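Local coordinates for particle-associated glycoside hydrolase (PDB 6C72) that degrades the capsular polysaccharide of Acinetobacter baumannii as a tailspike depolymerase of phage Fri1, stripping the host capsule during virus entry, at the interface of chains A and B. Numbering follows the deposited sequence. Chains: chain A/B, Particle-associated glycoside hydrolase.

The interface of chains A and B. Residues chain A 345, 347, 370-371; chain B 376, 400.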
loop_
_atom_site.group_PDB
_atom_site.type_symbol
_atom_site.label_atom_id
_atom_site.label_comp_id
_atom_site.label_asym_id
_atom_site.label_seq_id
_atom_site.Cartn_x
_atom_site.Cartn_y
_atom_site.Cartn_z
ATOM N N SER A 345 -6.376 -14.625 7.949
ATOM C CA SER A 345 -5.051 -14.065 7.799
ATOM C C SER A 345 -4.824 -13.011 8.878
ATOM O O SER A 345 -5.744 -12.254 9.205
ATOM C CB SER A 345 -4.864 -13.433 6.414
ATOM O OG SER A 345 -3.650 -12.716 6.325
ATOM N N ASN A 347 -2.900 -10.612 8.361
ATOM C CA ASN A 347 -2.707 -9.422 7.535
ATOM C C ASN A 347 -1.672 -8.496 8.171
ATOM O O ASN A 347 -1.918 -7.315 8.435
ATOM C CB ASN A 347 -4.038 -8.715 7.303
ATOM C CG ASN A 347 -3.947 -7.631 6.260
ATOM O OD1 ASN A 347 -3.046 -7.632 5.403
ATOM N ND2 ASN A 347 -4.878 -6.682 6.326
ATOM N N LYS A 370 -1.406 -17.323 6.707
ATOM C CA LYS A 370 -1.907 -16.990 5.381
ATOM C C LYS A 370 -1.532 -15.550 5.033
ATOM O O LYS A 370 -1.686 -14.643 5.859
ATOM C CB LYS A 370 -3.430 -17.194 5.304
ATOM C CG LYS A 370 -4.039 -16.833 3.928
ATOM C CD LYS A 370 -5.525 -17.300 3.712
ATOM C CE LYS A 370 -6.512 -16.561 4.646
ATOM N NZ LYS A 370 -7.966 -16.850 4.387
ATOM N N ASP A 371 -1.014 -15.357 3.817
ATOM C CA ASP A 371 -0.646 -14.053 3.258
ATOM C C ASP A 371 0.377 -13.311 4.130
ATOM O O ASP A 371 0.193 -12.156 4.508
ATOM C CB ASP A 371 -1.881 -13.178 3.023
ATOM C CG ASP A 371 -1.627 -12.087 1.978
ATOM O OD1 ASP A 371 -0.712 -12.263 1.123
ATOM O OD2 ASP A 371 -2.286 -11.024 2.055
ATOM N N ASN B 376 -9.348 -8.305 2.570
ATOM C CA ASN B 376 -9.526 -8.443 4.017
ATOM C C ASN B 376 -10.823 -7.791 4.499
ATOM O O ASN B 376 -10.886 -7.241 5.595
ATOM C CB ASN B 376 -8.319 -7.886 4.786
ATOM C CG ASN B 376 -7.213 -8.904 4.938
ATOM O OD1 ASN B 376 -7.285 -9.794 5.794
ATOM N ND2 ASN B 376 -6.187 -8.790 4.107
ATOM N N ASN B 400 -8.573 -12.530 0.486
ATOM C CA ASN B 400 -8.533 -12.566 1.947
ATOM C C ASN B 400 -9.802 -12.011 2.584
ATOM O O ASN B 400 -9.746 -11.414 3.660
ATOM C CB ASN B 400 -7.318 -11.804 2.473
ATOM C CG ASN B 400 -6.030 -12.365 1.954
ATOM O OD1 ASN B 400 -5.759 -13.554 2.126
ATOM N ND2 ASN B 400 -5.238 -11.530 1.270
HETATM O O HOH W 1 -3.929 -10.575 4.235
#
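Two turns of chain A, A:Ser345 to A:Asn347 ahead of strand 348-351 and A:Lys370 to A:Asp371 ahead of strand 372-375, meet two turns of chain B, B:Asn376 between strands 372-375 and 378-379 and B:Asn400 after strand 396-399. A:Asn347 and B:Asn376 lay their amides face to face: the planes differ by 8°, and CG of A:Asn347 lies 3.3 Å from the amide nitrogen ND2 of B:Asn376. Stacked in this way, the two amides are not bonded to each other, and the ND2 of B:Asn376 is used elsewhere. ND2 of B:Asn376 donates to the oxygen of water 1 at 2.9 Å, nearly straight at 176°. On the chain A side the same water lies 2.8 Å from the carboxylate oxygen OD2 of A:Asp371 and 3.0 Å from the hydroxyl OG of A:Ser345, so it joins both turns of chain A to chain B. A second shell fixes that hydroxyl: OG donates to the backbone oxygen O of A:Lys370 at 2.8 Å, from above the carbonyl plane, and accepts a hydrogen bond from the backbone N of A:Asn347 at 3.0 Å. The first of these bonds ties the two chain A turns together; the second closes the A:Ser345 to A:Asn347 turn on itself. The side chains of A:Asp371 and B:Asn400 cross at about a right angle. Although OD2 of A:Asp371 is 3.1 Å from the amide nitrogen ND2 of B:Asn400, no N-H of that amide is directed at the carboxylate, so the pair is a polar contact and not a hydrogen bond. B:Asn400 holds CG opposite its own carbonyl carbon (chi1 -59°), which sends the amide across to chain A, where OD1 lies 4.0 Å from CE of A:Lys370 and the two side chains run past each other in opposite directions. Within the trimeric assembly, this small patch of 115 Å² probably helps hold neighbouring tailspike subunits in register through a stacked amide pair and a bridging water.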